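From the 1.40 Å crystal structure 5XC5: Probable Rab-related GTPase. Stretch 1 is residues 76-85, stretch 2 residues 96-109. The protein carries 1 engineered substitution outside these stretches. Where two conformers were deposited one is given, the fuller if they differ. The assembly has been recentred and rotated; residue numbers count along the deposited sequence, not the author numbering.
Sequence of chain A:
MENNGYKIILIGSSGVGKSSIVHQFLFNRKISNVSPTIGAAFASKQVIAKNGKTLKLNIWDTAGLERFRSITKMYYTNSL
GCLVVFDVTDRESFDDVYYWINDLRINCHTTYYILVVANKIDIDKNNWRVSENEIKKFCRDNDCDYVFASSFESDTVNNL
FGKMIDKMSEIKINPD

Stretch 1, residues 76-85: YTNSLGCLVV
Stretch 2 96-109: DVYYWINDLRINCH

How do the two backbones lie against each other? Stretch 1 opens with a type II turn from Tyr76 to Ser79, in which Asn78 takes the left-handed phi/psi of 68/15; the chain then extends, with Val85 still in a β-strand that continues beyond the stretch. Stretch 2 enters already in a helix that began earlier in the chain and runs through Asn107, and Cys108 leaves the helix at -146/129. Strand and helix run nearly antiparallel, at 156° between their N-to-C directions, with axes 9.0 Å apart at closest approach. The register follows: CA of Val84 lies 6.7 Å from CA of Val97, CA of Tyr76 5.9 Å from CA of Leu104, and CA of Thr77 4.9 Å from CA of Cys108.

What does the strand offer the helix? Cys82 and Val84 point toward it, while Leu83 between them has no contact, the alternation expected of an extended chain. Val84 (chi1 t) uses both branches: CG1 lies 3.9 Å from Val97 CG1 and 3.9 Å from Trp100 CB, and CG2 lies 3.9 Å from Ile101 CG1. Ile101 (m, t) starts away from the strand, but its end comes nearer. Cys82 (t) brings SG to 3.7 Å from CD2 of Leu104. The aliphatic branches and the cysteine sulfur pack in the buried space, and Trp100 NE1 is hydrogen-bonded elsewhere in the structure.

Why is Tyr76 the centre of the contact? Its side chain (chi1 m, chi2 -34°) lies against the last turns of the helix and gives the contact its largest covered area, 137 Å². Leu104 CA sits 4.0 Å from the centroid of the Tyr76 ring, only 4° off its normal, in a CH-pi contact over the face. Leu104 (t, p) also turns its end in, placing CD1 3.7 Å from Tyr76 CD1. Asn107 CB approaches Tyr76 CD2 at 3.6 Å, and Tyr76 OH reaches the edge of the Trp100 ring, 3.6 Å from CZ3. Trp100 has chi1 m and chi2 115°. A tyrosine suits this place because its long flat ring can cover backbone and side chains together.

How are the turn and the helix end fitted together? Ser79 (m) steadies the turn, its OG donating to Tyr76 O at 2.8 Å, alongside the backbone bond from Ser79 N to Tyr76 O at 3.3 Å. Cys108 (t) points toward this turn, with SG 3.5 Å from Tyr76 O and 3.7 Å from Ser79 O. On the helix, Asn107 (m) folds back so that ND2 donates to Asp103 O at 2.9 Å, giving ND2 a partner while CB meets the tyrosine. Together the stretches bury 604 Å², chiefly through apolar packing.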

ATOM      1  N   TYR A  76       3.826  -4.945  11.810  1.00 13.12           N
ATOM      2  CA  TYR A  76       5.001  -4.391  11.142  1.00 14.31           C
ATOM      3  C   TYR A  76       6.122  -5.415  11.029  1.00 16.81           C
ATOM      4  O   TYR A  76       6.811  -5.478  10.005  1.00 14.63           O
ATOM      5  CB  TYR A  76       5.541  -3.198  11.927  1.00 13.32           C
ATOM      6  CG  TYR A  76       4.718  -1.933  11.913  1.00 13.81           C
ATOM      7  CD1 TYR A  76       3.984  -1.548  10.792  1.00 16.02           C
ATOM      8  CD2 TYR A  76       4.703  -1.099  13.017  1.00 12.47           C
ATOM      9  CE1 TYR A  76       3.249  -0.373  10.796  1.00 17.60           C
ATOM     10  CE2 TYR A  76       3.978   0.069  13.024  1.00 14.34           C
ATOM     11  CZ  TYR A  76       3.256   0.429  11.916  1.00 14.04           C
ATOM     12  OH  TYR A  76       2.518   1.600  11.930  1.00 17.64           O
ATOM     13  N   THR A  77       6.353  -6.184  12.090  1.00 17.59           N
ATOM     14  CA  THR A  77       7.588  -6.948  12.193  1.00 18.35           C
ATOM     15  C   THR A  77       7.665  -8.000  11.091  1.00 16.98           C
ATOM     16  O   THR A  77       6.654  -8.582  10.688  1.00 17.46           O
ATOM     17  CB  THR A  77       7.701  -7.580  13.585  1.00 21.99           C
ATOM     18  OG1 THR A  77       8.973  -8.226  13.719  1.00 28.83           O
ATOM     19  CG2 THR A  77       6.594  -8.586  13.820  1.00 19.12           C
ATOM     20  N   ASN A  78       8.878  -8.211  10.580  1.00 16.87           N
ATOM     21  CA  ASN A  78       9.190  -9.206   9.557  1.00 17.20           C
ATOM     22  C   ASN A  78       8.579  -8.896   8.198  1.00 17.73           C
ATOM     23  O   ASN A  78       8.534  -9.778   7.331  1.00 17.42           O
ATOM     24  CB  ASN A  78       8.848 -10.637   9.992  1.00 18.59           C
ATOM     25  CG  ASN A  78       9.648 -11.078  11.192  1.00 22.90           C
ATOM     26  OD1 ASN A  78      10.847 -10.810  11.280  1.00 27.47           O
ATOM     27  ND2 ASN A  78       8.992 -11.749  12.129  1.00 29.21           N
ATOM     28  N   SER A  79       8.106  -7.672   7.978  1.00 14.66           N
ATOM     29  CA  SER A  79       7.592  -7.310   6.666  1.00 14.63           C
ATOM     30  C   SER A  79       8.749  -7.209   5.685  1.00 15.91           C
ATOM     31  O   SER A  79       9.790  -6.625   6.000  1.00 18.43           O
ATOM     32  CB  SER A  79       6.877  -5.967   6.748  1.00 14.92           C
ATOM     33  OG  SER A  79       5.703  -6.079   7.525  1.00 17.07           O
ATOM     34  N   LEU A  80       8.574  -7.781   4.494  1.00 13.07           N
ATOM     35  CA  LEU A  80       9.543  -7.620   3.421  1.00 12.71           C
ATOM     36  C   LEU A  80       9.173  -6.507   2.451  1.00 13.18           C
ATOM     37  O   LEU A  80      10.060  -5.840   1.916  1.00 13.80           O
ATOM     38  CB  LEU A  80       9.708  -8.939   2.652  1.00 13.09           C
ATOM     39  CG  LEU A  80      10.191 -10.113   3.515  1.00 16.69           C
ATOM     40  CD1 LEU A  80      10.379 -11.376   2.673  1.00 18.52           C
ATOM     41  CD2 LEU A  80      11.472  -9.760   4.245  1.00 19.53           C
ATOM     42  N   GLY A  81       7.885  -6.279   2.230  1.00 11.06           N
ATOM     43  CA  GLY A  81       7.442  -5.173   1.407  1.00 11.32           C
ATOM     44  C   GLY A  81       6.300  -4.458   2.103  1.00 10.46           C
ATOM     45  O   GLY A  81       5.565  -5.043   2.896  1.00 11.04           O
ATOM     46  N   CYS A  82       6.162  -3.180   1.792  1.00 10.10           N
ATOM     47  CA  CYS A  82       5.091  -2.391   2.384  1.00  9.67           C
ATOM     48  C   CYS A  82       4.533  -1.443   1.340  1.00 10.18           C
ATOM     49  O   CYS A  82       5.290  -0.729   0.672  1.00 10.22           O
ATOM     50  CB  CYS A  82       5.606  -1.592   3.591  1.00 10.24           C
ATOM     51  SG  CYS A  82       4.382  -0.489   4.353  1.00 14.35           S
ATOM     52  N   LEU A  83       3.207  -1.423   1.228  1.00  9.06           N
ATOM     53  CA  LEU A  83       2.490  -0.407   0.475  1.00  9.51           C
ATOM     54  C   LEU A  83       1.965   0.612   1.478  1.00  8.73           C
ATOM     55  O   LEU A  83       1.219   0.249   2.396  1.00  9.46           O
ATOM     56  CB  LEU A  83       1.324  -1.062  -0.263  1.00  9.54           C
ATOM     57  CG  LEU A  83       1.688  -2.137  -1.303  1.00 10.67           C
ATOM     58  CD1 LEU A  83       0.446  -2.845  -1.792  1.00 13.42           C
ATOM     59  CD2 LEU A  83       2.407  -1.524  -2.491  1.00 10.57           C
ATOM     60  N   VAL A  84       2.361   1.878   1.320  1.00  7.93           N
ATOM     61  CA  VAL A  84       1.848   2.960   2.158  1.00  8.06           C
ATOM     62  C   VAL A  84       0.905   3.792   1.300  1.00  9.21           C
ATOM     63  O   VAL A  84       1.344   4.497   0.386  1.00  9.59           O
ATOM     64  CB  VAL A  84       2.973   3.826   2.736  1.00  8.46           C
ATOM     65  CG1 VAL A  84       2.396   4.843   3.723  1.00  9.90           C
ATOM     66  CG2 VAL A  84       4.007   2.953   3.434  1.00 10.36           C
ATOM     67  N   VAL A  85      -0.393   3.716   1.593  1.00  8.36           N
ATOM     68  CA  VAL A  85      -1.428   4.267   0.728  1.00  8.75           C
ATOM     69  C   VAL A  85      -1.925   5.592   1.290  1.00  9.22           C
ATOM     70  O   VAL A  85      -2.075   5.748   2.508  1.00  7.42           O
ATOM     71  CB  VAL A  85      -2.574   3.247   0.583  1.00  8.09           C
ATOM     72  CG1 VAL A  85      -3.585   3.716  -0.448  1.00  9.21           C
ATOM     73  CG2 VAL A  85      -2.015   1.873   0.207  1.00  8.67           C
ATOM     74  N   ASP A  96       0.266  12.138   6.699  1.00 10.39           N
ATOM     75  CA  ASP A  96       0.421  10.953   7.537  1.00 11.99           C
ATOM     76  C   ASP A  96       1.440   9.953   6.984  1.00 11.62           C
ATOM     77  O   ASP A  96       1.969   9.150   7.758  1.00 11.75           O
ATOM     78  CB  ASP A  96      -0.922  10.230   7.693  1.00 11.26           C
ATOM     79  CG  ASP A  96      -1.936  11.014   8.503  1.00 16.14           C
ATOM     80  OD1 ASP A  96      -1.560  11.973   9.216  1.00 17.93           O
ATOM     81  OD2 ASP A  96      -3.130  10.646   8.438  1.00 16.75           O
ATOM     82  N   VAL A  97       1.709   9.965   5.668  1.00 10.11           N
ATOM     83  CA  VAL A  97       2.620   8.982   5.075  1.00 10.75           C
ATOM     84  C   VAL A  97       3.978   9.012   5.766  1.00 10.70           C
ATOM     85  O   VAL A  97       4.570   7.958   6.042  1.00 10.82           O
ATOM     86  CB  VAL A  97       2.751   9.194   3.553  1.00  9.91           C
ATOM     87  CG1 VAL A  97       3.877   8.333   2.975  1.00  9.79           C
ATOM     88  CG2 VAL A  97       1.448   8.877   2.841  1.00 10.13           C
ATOM     89  N   TYR A  98       4.496  10.214   6.058  1.00 11.59           N
ATOM     90  CA  TYR A  98       5.781  10.296   6.741  1.00 12.78           C
ATOM     91  C   TYR A  98       5.772   9.487   8.026  1.00 12.60           C
ATOM     92  O   TYR A  98       6.735   8.773   8.325  1.00 13.02           O
ATOM     93  CB  TYR A  98       6.175  11.741   7.070  1.00 16.71           C
ATOM     94  CG  TYR A  98       7.583  11.788   7.658  1.00 18.53           C
ATOM     95  CD1 TYR A  98       7.811  11.584   9.022  1.00 19.77           C
ATOM     96  CD2 TYR A  98       8.683  11.974   6.840  1.00 16.77           C
ATOM     97  CE1 TYR A  98       9.104  11.588   9.546  1.00 19.99           C
ATOM     98  CE2 TYR A  98       9.969  11.996   7.351  1.00 17.87           C
ATOM     99  CZ  TYR A  98      10.178  11.805   8.696  1.00 22.19           C
ATOM    100  OH  TYR A  98      11.471  11.825   9.177  1.00 22.11           O
ATOM    101  N   TYR A  99       4.698   9.601   8.807  1.00 12.29           N
ATOM    102  CA  TYR A  99       4.664   8.968  10.118  1.00 11.25           C
ATOM    103  C   TYR A  99       4.412   7.478  10.023  1.00 12.44           C
ATOM    104  O   TYR A  99       4.929   6.710  10.844  1.00 13.06           O
ATOM    105  CB  TYR A  99       3.661   9.684  11.022  1.00 16.01           C
ATOM    106  CG  TYR A  99       3.962  11.165  11.083  1.00 16.91           C
ATOM    107  CD1 TYR A  99       4.990  11.653  11.885  1.00 22.02           C
ATOM    108  CD2 TYR A  99       3.253  12.070  10.297  1.00 18.98           C
ATOM    109  CE1 TYR A  99       5.281  13.011  11.926  1.00 21.77           C
ATOM    110  CE2 TYR A  99       3.536  13.425  10.334  1.00 22.89           C
ATOM    111  CZ  TYR A  99       4.549  13.889  11.146  1.00 22.19           C
ATOM    112  OH  TYR A  99       4.833  15.237  11.181  1.00 27.63           O
ATOM    113  N   TRP A 100       3.670   7.041   9.006  1.00 11.39           N
ATOM    114  CA  TRP A 100       3.519   5.609   8.771  1.00 11.65           C
ATOM    115  C   TRP A 100       4.867   4.962   8.483  1.00 11.36           C
ATOM    116  O   TRP A 100       5.196   3.904   9.037  1.00 12.51           O
ATOM    117  CB  TRP A 100       2.560   5.368   7.604  1.00 10.96           C
ATOM    118  CG  TRP A 100       1.118   5.543   7.956  1.00  9.93           C
ATOM    119  CD1 TRP A 100       0.274   6.487   7.476  1.00 11.09           C
ATOM    120  CD2 TRP A 100       0.357   4.727   8.846  1.00  9.69           C
ATOM    121  NE1 TRP A 100      -0.975   6.327   8.024  1.00 12.43           N
ATOM    122  CE2 TRP A 100      -0.955   5.250   8.863  1.00 11.11           C
ATOM    123  CE3 TRP A 100       0.655   3.611   9.634  1.00  9.85           C
ATOM    124  CZ2 TRP A 100      -1.968   4.694   9.638  1.00 12.34           C
ATOM    125  CZ3 TRP A 100      -0.352   3.054  10.400  1.00 11.95           C
ATOM    126  CH2 TRP A 100      -1.651   3.596  10.390  1.00 10.72           C
ATOM    127  N   ILE A 101       5.657   5.584   7.599  1.00 10.69           N
ATOM    128  CA  ILE A 101       6.965   5.037   7.247  1.00 11.72           C
ATOM    129  C   ILE A 101       7.901   5.094   8.444  1.00 11.47           C
ATOM    130  O   ILE A 101       8.627   4.134   8.729  1.00 12.11           O
ATOM    131  CB  ILE A 101       7.530   5.775   6.022  1.00 10.56           C
ATOM    132  CG1 ILE A 101       6.706   5.450   4.774  1.00 11.67           C
ATOM    133  CG2 ILE A 101       8.983   5.417   5.795  1.00 13.35           C
ATOM    134  CD1 ILE A 101       7.139   6.239   3.546  1.00 14.81           C
ATOM    135  N   ASN A 102       7.869   6.205   9.178  1.00 12.33           N
ATOM    136  CA  ASN A 102       8.702   6.338  10.367  1.00 12.93           C
ATOM    137  C   ASN A 102       8.386   5.247  11.378  1.00 13.02           C
ATOM    138  O   ASN A 102       9.293   4.620  11.934  1.00 12.95           O
ATOM    139  CB  ASN A 102       8.485   7.712  10.992  1.00 15.43           C
ATOM    140  CG  ASN A 102       9.213   7.866  12.303  1.00 20.23           C
ATOM    141  OD1 ASN A 102      10.430   8.052  12.325  1.00 25.77           O
ATOM    142  ND2 ASN A 102       8.474   7.781  13.409  1.00 21.88           N
ATOM    143  N   ASP A 103       7.098   4.993  11.610  1.00 12.92           N
ATOM    144  CA  ASP A 103       6.690   3.994  12.593  1.00 13.36           C
ATOM    145  C   ASP A 103       7.054   2.589  12.142  1.00 12.73           C
ATOM    146  O   ASP A 103       7.504   1.769  12.950  1.00 13.59           O
ATOM    147  CB  ASP A 103       5.188   4.104  12.827  1.00 14.74           C
ATOM    148  CG  ASP A 103       4.828   5.301  13.665  0.53 17.00           C
ATOM    149  OD1 ASP A 103       5.752   6.060  14.030  0.53 18.52           O
ATOM    150  OD2 ASP A 103       3.628   5.486  13.954  0.53 17.80           O
ATOM    151  N   LEU A 104       6.828   2.276  10.867  1.00 12.37           N
ATOM    152  CA  LEU A 104       7.262   0.988  10.343  1.00 11.96           C
ATOM    153  C   LEU A 104       8.749   0.780  10.601  1.00 12.86           C
ATOM    154  O   LEU A 104       9.167  -0.292  11.045  1.00 12.42           O
ATOM    155  CB  LEU A 104       6.954   0.910   8.844  1.00 13.07           C
ATOM    156  CG  LEU A 104       7.548  -0.271   8.074  1.00 15.51           C
ATOM    157  CD1 LEU A 104       6.966  -1.591   8.532  1.00 17.82           C
ATOM    158  CD2 LEU A 104       7.318  -0.077   6.580  1.00 17.27           C
ATOM    159  N   ARG A 105       9.561   1.805  10.344  1.00 12.31           N
ATOM    160  CA  ARG A 105      11.006   1.627  10.452  1.00 11.17           C
ATOM    161  C   ARG A 105      11.480   1.500  11.896  1.00 12.55           C
ATOM    162  O   ARG A 105      12.462   0.798  12.154  1.00 14.50           O
ATOM    163  CB  ARG A 105      11.738   2.724   9.682  1.00 11.55           C
ATOM    164  CG  ARG A 105      11.711   2.455   8.172  1.00 12.23           C
ATOM    165  CD  ARG A 105      12.118   3.658   7.350  1.00 13.56           C
ATOM    166  NE  ARG A 105      12.292   3.284   5.947  1.00 13.86           N
ATOM    167  CZ  ARG A 105      12.383   4.152   4.942  1.00 14.88           C
ATOM    168  NH1 ARG A 105      12.300   5.451   5.166  1.00 15.78           N
ATOM    169  NH2 ARG A 105      12.542   3.709   3.705  1.00 18.62           N
ATOM    170  N   ILE A 106      10.788   2.138  12.842  1.00 13.78           N
ATOM    171  CA  ILE A 106      11.083   1.936  14.262  1.00 13.22           C
ATOM    172  C   ILE A 106      10.878   0.482  14.652  1.00 16.88           C
ATOM    173  O   ILE A 106      11.622  -0.071  15.471  1.00 17.50           O
ATOM    174  CB  ILE A 106      10.210   2.872  15.117  1.00 15.01           C
ATOM    175  CG1 ILE A 106      10.674   4.318  14.984  1.00 15.09           C
ATOM    176  CG2 ILE A 106      10.187   2.418  16.580  1.00 16.38           C
ATOM    177  CD1 ILE A 106       9.676   5.313  15.524  1.00 18.51           C
ATOM    178  N   ASN A 107       9.868  -0.163  14.081  1.00 13.71           N
ATOM    179  CA  ASN A 107       9.456  -1.486  14.521  1.00 15.20           C
ATOM    180  C   ASN A 107       9.960  -2.615  13.637  1.00 16.83           C
ATOM    181  O   ASN A 107       9.833  -3.781  14.022  1.00 20.95           O
ATOM    182  CB  ASN A 107       7.932  -1.553  14.596  1.00 14.37           C
ATOM    183  CG  ASN A 107       7.378  -0.751  15.746  1.00 14.76           C
ATOM    184  OD1 ASN A 107       7.348  -1.225  16.881  1.00 17.85           O
ATOM    185  ND2 ASN A 107       6.938   0.465  15.469  1.00 14.28           N
ATOM    186  N   CYS A 108      10.523  -2.312  12.477  1.00 15.29           N
ATOM    187  CA  CYS A 108      10.873  -3.343  11.518  1.00 19.23           C
ATOM    188  C   CYS A 108      12.139  -2.912  10.806  1.00 15.90           C
ATOM    189  O   CYS A 108      12.221  -1.787  10.304  1.00 17.09           O
ATOM    190  CB  CYS A 108       9.738  -3.533  10.501  1.00 16.55           C
ATOM    191  SG  CYS A 108      10.099  -4.670   9.146  1.00 20.65           S
ATOM    192  N   HIS A 109      13.124  -3.805  10.768  1.00 16.99           N
ATOM    193  CA  HIS A 109      14.365  -3.561  10.053  1.00 18.69           C
ATOM    194  C   HIS A 109      14.482  -4.396   8.786  1.00 19.62           C
ATOM    195  O   HIS A 109      15.494  -4.295   8.088  1.00 22.88           O
ATOM    196  CB  HIS A 109      15.565  -3.823  10.974  1.00 20.86           C
TER